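PDB 6M7Z: bradyzoite pseudokinase 1 from Toxoplasma gondii, which is a divergent pseudokinase of the kinase fold, probably related to a kinase that lacks the glycine-rich loop and shapes the parasitophorous vacuole membrane. Local coordinates for residues A[142-146]-A[147-151]; A[158-162]-A[163-167]; A[283-287]-A[288-292]. All coordinates share one frame; numbering follows the deposited sequence.

In the fold
All three contacts lie in the helical C-terminal lobe of the kinase fold and concern helix ends. Contacts 1 and 2 hold the two ends of helix 146-161: an aspartate caps its start, a glycine turn closes its finish. Contact 3 repeats the N-terminal solution on the short helix 287-291, with a neutral threonine in place of the aspartate. Contact 2 lies deepest, its centre about 13 Å from the centre of the chain, and is built from leucines, histidines and a shared carbonyl; contact 3, centred about 22 Å from that point, mixes two buried isoleucines with exposed glutamates. Contacts 2 and 3 touch where Lys158 and His161 pack on Ile287, whereas contact 1 stands apart.

Contact 1 of 3, residues A[142-146]-A[147-151]; sequences SHPDV and QVLAA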
loop_
_atom_site.group_PDB
_atom_site.type_symbol
_atom_site.label_atom_id
_atom_site.label_comp_id
_atom_site.label_asym_id
_atom_site.label_seq_id
_atom_site.Cartn_x
_atom_site.Cartn_y
_atom_site.Cartn_z
ATOM N N SER A 142 6.090 -17.733 -3.879
ATOM C CA SER A 142 7.348 -17.040 -3.683
ATOM C C SER A 142 7.920 -17.385 -2.315
ATOM O O SER A 142 7.192 -17.549 -1.351
ATOM C CB SER A 142 7.146 -15.569 -3.858
ATOM O OG SER A 142 6.805 -15.262 -5.200
ATOM N N HIS A 143 9.240 -17.538 -2.281
ATOM C CA HIS A 143 9.967 -17.843 -1.049
ATOM C C HIS A 143 10.973 -16.717 -0.847
ATOM O O HIS A 143 12.073 -16.742 -1.381
ATOM C CB HIS A 143 10.585 -19.254 -1.075
ATOM C CG HIS A 143 9.596 -20.364 -1.241
ATOM N ND1 HIS A 143 9.327 -20.894 -2.484
ATOM C CD2 HIS A 143 8.755 -20.987 -0.380
ATOM C CE1 HIS A 143 8.388 -21.815 -2.383
ATOM N NE2 HIS A 143 8.001 -21.871 -1.109
ATOM N N PRO A 144 10.604 -15.659 -0.100
ATOM C CA PRO A 144 11.461 -14.486 0.047
ATOM C C PRO A 144 12.531 -14.658 1.133
ATOM O O PRO A 144 12.457 -15.576 1.971
ATOM C CB PRO A 144 10.472 -13.424 0.528
ATOM C CG PRO A 144 9.508 -14.218 1.390
ATOM C CD PRO A 144 9.359 -15.546 0.672
ATOM N N ASP A 145 13.507 -13.752 1.116
ATOM C CA ASP A 145 14.383 -13.516 2.240
ATOM C C ASP A 145 13.534 -12.849 3.341
ATOM O O ASP A 145 13.123 -11.691 3.220
ATOM C CB ASP A 145 15.586 -12.686 1.782
ATOM C CG ASP A 145 16.637 -12.423 2.837
ATOM O OD1 ASP A 145 16.282 -12.410 4.023
ATOM O OD2 ASP A 145 17.812 -12.216 2.451
ATOM N N VAL A 146 13.270 -13.606 4.411
ATOM C CA VAL A 146 12.403 -13.193 5.513
ATOM C C VAL A 146 12.970 -11.938 6.198
ATOM O O VAL A 146 12.235 -11.027 6.576
ATOM C CB VAL A 146 12.222 -14.345 6.513
ATOM C CG1 VAL A 146 11.550 -13.897 7.797
ATOM C CG2 VAL A 146 11.433 -15.474 5.878
ATOM N N GLN A 147 14.286 -11.926 6.392
ATOM C CA GLN A 147 14.959 -10.855 7.102
ATOM C C GLN A 147 14.738 -9.526 6.360
ATOM O O GLN A 147 14.400 -8.513 6.966
ATOM C CB GLN A 147 16.446 -11.193 7.217
ATOM C CG GLN A 147 17.258 -10.148 7.958
ATOM C CD GLN A 147 18.740 -10.276 7.715
ATOM O OE1 GLN A 147 19.183 -10.760 6.671
ATOM N NE2 GLN A 147 19.514 -9.864 8.703
ATOM N N VAL A 148 14.930 -9.558 5.041
ATOM C CA VAL A 148 14.896 -8.355 4.216
ATOM C C VAL A 148 13.445 -7.894 4.041
ATOM O O VAL A 148 13.184 -6.691 4.031
ATOM C CB VAL A 148 15.593 -8.587 2.860
ATOM C CG1 VAL A 148 15.450 -7.379 1.936
ATOM C CG2 VAL A 148 17.067 -8.931 3.055
ATOM N N LEU A 149 12.511 -8.846 3.912
ATOM C CA LEU A 149 11.093 -8.513 3.740
ATOM C C LEU A 149 10.588 -7.789 4.988
ATOM O O LEU A 149 9.945 -6.739 4.897
ATOM C CB LEU A 149 10.275 -9.782 3.484
ATOM C CG LEU A 149 8.766 -9.569 3.335
ATOM C CD1 LEU A 149 8.448 -8.550 2.259
ATOM C CD2 LEU A 149 8.090 -10.874 2.989
ATOM N N ALA A 150 10.916 -8.349 6.151
ATOM C CA ALA A 150 10.507 -7.784 7.430
ATOM C C ALA A 150 11.076 -6.370 7.584
ATOM O O ALA A 150 10.392 -5.478 8.048
ATOM C CB ALA A 150 10.950 -8.684 8.552
ATOM N N ALA A 151 12.330 -6.184 7.164
ATOM C CA ALA A 151 13.003 -4.891 7.283
ATOM C C ALA A 151 12.347 -3.880 6.319
ATOM O O ALA A 151 12.138 -2.729 6.683
ATOM C CB ALA A 151 14.481 -5.048 7.016
#
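This is an N-cap with a hydrophobic staple: Asp145 caps the start of helix 146-161, while Pro144 before it reaches Leu149 within the first turn. It sits where the loop after helix 133-138 enters the long helix that corresponds to αE of the protein-kinase C-lobe. One carboxylate oxygen does the capping. Asp145 OD1 lies 3.1 Å from Gln147 N and 3.3 Å from Val148 N; both bonds are weak, the first strongly bent (121° at the hydrogen), the second straighter. With CG anti to the backbone N (chi1 -177°), the torsion carries the carboxylate forward to these amides. The other oxygen, OD2, rests 3.4 Å from Val148 CG2, the methyl on the amide side of that residue, and the two side chains cross at about a right angle. Aspartate suits the place because its short chain can reach the N-H groups of the first turn, which have no preceding turn to bond to.

Regular helical bonding begins at once: Leu149 N donates to Asp145 O at 3.0 Å, and Ala150 N to Val146 O at 3.0 Å. The staple is Pro144 CG against Leu149 CD2, 4.0 Å apart, a rigid ring meeting a methyl of a branched side chain. Leu149 also packs on Leu244 of helix 230-248, and Phe312 touches Pro144. Val146 points the other way, onto Leu266 and Leu269 of helix 263-276, and Gln147 NE2 bonds to Leu295 O.

A carboxylate at the positive end of a helix dipole should be stabilised in its ionised form, so charge attraction probably adds to the two weak bonds of Asp145, and the apolar Pro144-Leu149 pair closes the turn on the buried side.

Contact 2 of 3, residues A[158-162]-A[163-167]; sequences KSLHN and LGLLH
Leu160 O takes two backbone donors from opposite faces of its carbonyl plane: Leu163 N at 3.1 Å from above the plane and Leu165 N at 3.3 Å, tilted 30° from it. Beside them Gly164 N reaches His161 O at 2.8 Å. The bonds Leu165 N to Leu160 O and Gly164 N to His161 O, with Gly164 at a positive phi of 82° that glycine tolerates easily, make the Schellman motif that ends the helix. The side chain of Leu160, CG anti to its own N (chi1 -171°), follows the chain round the turn. Its CG meets Leu165 CB at 3.9 Å, and its CD2 lies 3.8 Å from His167 CB, at the edge of that imidazole. Branched, apolar leucines suit this buried corner.

The turn delivers the chain into the segment that is the catalytic loop in active kinases: by sequence His167 is the histidine of the kinase His-Arg-Asp motif, in which Ser169 takes the aspartate's place. His161 turns the edge of its ring to Leu165 O, with CD2 3.2 Å away, while Leu166 CD2 approaches NE2 obliquely at 3.8 Å.

Farther out, Asp233 of helix 230-248 fixes both histidine residues, OD2 accepting from His161 NE2 and from the backbone N of His167, as the αF aspartate of kinases supports this loop. The His167 ring is held between Gly186 O at NE2 and Ser169 N at ND1.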
loop_
_atom_site.group_PDB
_atom_site.type_symbol
_atom_site.label_atom_id
_atom_site.label_comp_id
_atom_site.label_asym_id
_atom_site.label_seq_id
_atom_site.Cartn_x
_atom_site.Cartn_y
_atom_site.Cartn_z
ATOM N N LYS A 158 7.701 3.184 8.823
ATOM C CA LYS A 158 8.452 4.314 9.360
ATOM C C LYS A 158 8.337 5.522 8.424
ATOM O O LYS A 158 8.146 6.649 8.900
ATOM C CB LYS A 158 9.927 3.957 9.572
ATOM C CG LYS A 158 10.664 4.952 10.460
ATOM C CD LYS A 158 12.167 4.872 10.409
ATOM C CE LYS A 158 12.824 6.136 10.924
ATOM N NZ LYS A 158 14.122 6.376 10.250
ATOM N N SER A 159 8.455 5.286 7.113
ATOM C CA SER A 159 8.381 6.365 6.142
ATOM C C SER A 159 7.005 7.047 6.210
ATOM O O SER A 159 6.908 8.238 5.974
ATOM C CB SER A 159 8.744 5.905 4.734
ATOM O OG SER A 159 7.671 5.240 4.076
ATOM N N LEU A 160 5.955 6.304 6.582
ATOM C CA LEU A 160 4.622 6.886 6.719
ATOM C C LEU A 160 4.525 7.683 8.029
ATOM O O LEU A 160 3.980 8.786 8.055
ATOM C CB LEU A 160 3.568 5.778 6.659
ATOM C CG LEU A 160 2.117 6.253 6.579
ATOM C CD1 LEU A 160 1.812 6.943 5.251
ATOM C CD2 LEU A 160 1.180 5.079 6.777
ATOM N N HIS A 161 5.059 7.125 9.118
ATOM C CA HIS A 161 5.102 7.822 10.420
ATOM C C HIS A 161 5.853 9.158 10.302
ATOM O O HIS A 161 5.407 10.148 10.868
ATOM C CB HIS A 161 5.670 6.899 11.514
ATOM C CG HIS A 161 4.744 5.793 11.893
ATOM N ND1 HIS A 161 5.073 4.842 12.832
ATOM C CD2 HIS A 161 3.516 5.464 11.436
ATOM C CE1 HIS A 161 4.051 4.027 13.011
ATOM N NE2 HIS A 161 3.108 4.359 12.127
ATOM N N ASN A 162 6.952 9.190 9.530
ATOM C CA ASN A 162 7.760 10.409 9.328
ATOM C C ASN A 162 6.957 11.532 8.645
ATOM O O ASN A 162 7.341 12.687 8.749
ATOM C CB ASN A 162 9.022 10.142 8.503
ATOM C CG ASN A 162 10.051 9.288 9.231
ATOM O OD1 ASN A 162 9.990 9.125 10.453
ATOM N ND2 ASN A 162 10.991 8.711 8.494
ATOM N N LEU A 163 5.874 11.206 7.938
ATOM C CA LEU A 163 5.002 12.214 7.311
ATOM C C LEU A 163 3.869 12.626 8.268
ATOM O O LEU A 163 2.994 13.401 7.887
ATOM C CB LEU A 163 4.406 11.649 6.018
ATOM C CG LEU A 163 5.400 11.266 4.926
ATOM C CD1 LEU A 163 4.750 10.379 3.843
ATOM C CD2 LEU A 163 5.961 12.528 4.296
ATOM N N GLY A 164 3.867 12.086 9.492
ATOM C CA GLY A 164 2.862 12.395 10.502
ATOM C C GLY A 164 1.569 11.600 10.332
ATOM O O GLY A 164 0.498 12.052 10.773
ATOM N N LEU A 165 1.640 10.412 9.712
ATOM C CA LEU A 165 0.447 9.604 9.426
ATOM C C LEU A 165 0.584 8.220 10.076
ATOM O O LEU A 165 1.626 7.559 9.947
ATOM C CB LEU A 165 0.272 9.462 7.909
ATOM C CG LEU A 165 -0.103 10.742 7.159
ATOM C CD1 LEU A 165 -0.021 10.534 5.657
ATOM C CD2 LEU A 165 -1.494 11.220 7.551
ATOM N N LEU A 166 -0.492 7.776 10.740
ATOM C CA LEU A 166 -0.710 6.371 11.065
ATOM C C LEU A 166 -1.373 5.687 9.872
ATOM O O LEU A 166 -2.147 6.334 9.123
ATOM C CB LEU A 166 -1.641 6.267 12.267
ATOM C CG LEU A 166 -1.059 6.783 13.579
ATOM C CD1 LEU A 166 -2.059 6.698 14.708
ATOM C CD2 LEU A 166 0.211 6.041 13.953
ATOM N N HIS A 167 -1.110 4.371 9.727
ATOM C CA HIS A 167 -1.757 3.568 8.692
ATOM C C HIS A 167 -3.161 3.152 9.143
ATOM O O HIS A 167 -4.144 3.379 8.427
ATOM C CB HIS A 167 -0.900 2.361 8.319
ATOM C CG HIS A 167 -1.438 1.612 7.142
ATOM N ND1 HIS A 167 -2.534 0.790 7.242
ATOM C CD2 HIS A 167 -1.051 1.571 5.844
ATOM C CE1 HIS A 167 -2.776 0.251 6.063
ATOM N NE2 HIS A 167 -1.907 0.737 5.185
#

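Contact 3 of 3, residues A[283-287]-A[288-292]; sequences NRPTI and EEIMK
Pro285 lays its ring against Ile290, CG to CG1 at 3.7 Å, the two side chains crossing at an oblique angle. The proline is the residue before the cap of helix 287-291 and the isoleucine stands in its first turn, so the pair forms a hydrophobic staple across the helix start. Both residue types suit such a clasp, since the ring is already rigid and the branched chain offers a broad apolar flank. Ile290 continues inward onto Val154 and Val234.

Between them Thr286 is the N-cap. Its OG1, set between the backbone N and the carbonyl carbon (chi1 69°), accepts from Glu289 N at 3.1 Å in a nearly straight bond of 168°. Threonine fits because its hydroxyl is close enough to the main chain to satisfy an amide of the first turn. A chi1 of -68° sets the extended chain of Glu289 alongside the cap: its CG lies 3.4 Å from Thr286 OG1, and OE2 comes 3.4 Å from Pro285 CA. OE2 also lies 3.6 Å from Thr286 N. This carboxylate is on the exposed side, near the helix start, whose dipole would probably favour its charge.

Helical bonding then proceeds with Ile290 N to Thr286 O at 2.9 Å and Met291 N to Ile287 O at 2.9 Å. Ile287 packs its branches on Lys158 and His161 of helix 146-161, and Met291 reaches Lys158 too. Just upstream, Arg284 bonds through NE to Glu278 O and packs on Tyr235.

The sequence Arg-Pro-Thr followed by a short capped helix is familiar from the protein-kinase C-lobe, and helix 287-291 corresponds to αI.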
loop_
_atom_site.group_PDB
_atom_site.type_symbol
_atom_site.label_atom_id
_atom_site.label_comp_id
_atom_site.label_asym_id
_atom_site.label_seq_id
_atom_site.Cartn_x
_atom_site.Cartn_y
_atom_site.Cartn_z
ATOM N N ASN A 283 4.496 -1.764 26.596
ATOM C CA ASN A 283 5.462 -2.879 26.548
ATOM C C ASN A 283 5.899 -3.192 25.107
ATOM O O ASN A 283 6.768 -4.046 24.906
ATOM C CB ASN A 283 4.894 -4.141 27.201
ATOM C CG ASN A 283 4.791 -4.030 28.706
ATOM O OD1 ASN A 283 3.918 -4.643 29.309
ATOM N ND2 ASN A 283 5.682 -3.272 29.326
ATOM N N ARG A 284 5.310 -2.521 24.113
ATOM C CA ARG A 284 5.685 -2.747 22.729
ATOM C C ARG A 284 6.860 -1.848 22.373
ATOM O O ARG A 284 6.837 -0.660 22.678
ATOM C CB ARG A 284 4.536 -2.434 21.767
ATOM C CG ARG A 284 3.314 -3.318 21.928
ATOM C CD ARG A 284 2.129 -2.756 21.156
ATOM N NE ARG A 284 0.874 -3.235 21.714
ATOM C CZ ARG A 284 -0.301 -2.649 21.538
ATOM N NH1 ARG A 284 -0.410 -1.599 20.743
ATOM N NH2 ARG A 284 -1.358 -3.113 22.179
ATOM N N PRO A 285 7.859 -2.356 21.624
ATOM C CA PRO A 285 8.965 -1.523 21.162
ATOM C C PRO A 285 8.522 -0.428 20.182
ATOM O O PRO A 285 7.523 -0.580 19.486
ATOM C CB PRO A 285 9.880 -2.523 20.439
ATOM C CG PRO A 285 8.942 -3.616 19.992
ATOM C CD PRO A 285 7.942 -3.737 21.122
ATOM N N THR A 286 9.296 0.659 20.137
ATOM C CA THR A 286 9.164 1.691 19.105
ATOM C C THR A 286 9.764 1.165 17.797
ATOM O O THR A 286 10.482 0.153 17.788
ATOM C CB THR A 286 9.890 2.982 19.503
ATOM O OG1 THR A 286 11.288 2.688 19.470
ATOM C CG2 THR A 286 9.499 3.500 20.871
ATOM N N ILE A 287 9.502 1.892 16.709
ATOM C CA ILE A 287 10.064 1.585 15.392
ATOM C C ILE A 287 11.596 1.559 15.501
ATOM O O ILE A 287 12.234 0.659 14.955
ATOM C CB ILE A 287 9.595 2.600 14.328
ATOM C CG1 ILE A 287 8.072 2.615 14.164
ATOM C CG2 ILE A 287 10.312 2.360 13.003
ATOM C CD1 ILE A 287 7.507 1.345 13.574
ATOM N N GLU A 288 12.160 2.545 16.215
ATOM C CA GLU A 288 13.618 2.708 16.388
ATOM C C GLU A 288 14.201 1.455 17.065
ATOM O O GLU A 288 15.210 0.913 16.618
ATOM C CB GLU A 288 13.967 3.970 17.194
ATOM C CG GLU A 288 13.200 5.243 16.832
ATOM C CD GLU A 288 13.253 5.706 15.380
ATOM O OE1 GLU A 288 14.289 5.479 14.721
ATOM O OE2 GLU A 288 12.255 6.297 14.910
ATOM N N GLU A 289 13.552 0.990 18.138
ATOM C CA GLU A 289 13.987 -0.212 18.857
ATOM C C GLU A 289 13.845 -1.447 17.960
ATOM O O GLU A 289 14.736 -2.288 17.944
ATOM C CB GLU A 289 13.200 -0.377 20.156
ATOM C CG GLU A 289 13.510 0.696 21.182
ATOM C CD GLU A 289 12.565 0.731 22.366
ATOM O OE1 GLU A 289 12.563 1.748 23.087
ATOM O OE2 GLU A 289 11.835 -0.253 22.562
ATOM N N ILE A 290 12.741 -1.541 17.203
ATOM C CA ILE A 290 12.517 -2.660 16.275
ATOM C C ILE A 290 13.675 -2.734 15.268
ATOM O O ILE A 290 14.150 -3.827 14.963
ATOM C CB ILE A 290 11.155 -2.537 15.558
ATOM C CG1 ILE A 290 9.989 -2.812 16.508
ATOM C CG2 ILE A 290 11.096 -3.428 14.317
ATOM C CD1 ILE A 290 8.667 -2.274 16.024
ATOM N N MET A 291 14.108 -1.574 14.753
ATOM C CA MET A 291 15.147 -1.507 13.719
ATOM C C MET A 291 16.515 -1.953 14.267
ATOM O O MET A 291 17.389 -2.328 13.486
ATOM C CB MET A 291 15.251 -0.090 13.141
ATOM C CG MET A 291 14.170 0.219 12.121
ATOM S SD MET A 291 14.441 1.780 11.249
ATOM C CE MET A 291 13.512 1.505 9.745
ATOM N N LYS A 292 16.691 -1.953 15.593
ATOM C CA LYS A 292 17.938 -2.420 16.223
ATOM C C LYS A 292 17.797 -3.858 16.745
ATOM O O LYS A 292 18.640 -4.315 17.501
ATOM C CB LYS A 292 18.338 -1.460 17.350
ATOM C CG LYS A 292 19.100 -0.230 16.899
ATOM C CD LYS A 292 18.982 0.905 17.905
ATOM C CE LYS A 292 19.427 2.247 17.365
ATOM N NZ LYS A 292 18.822 3.347 18.149
#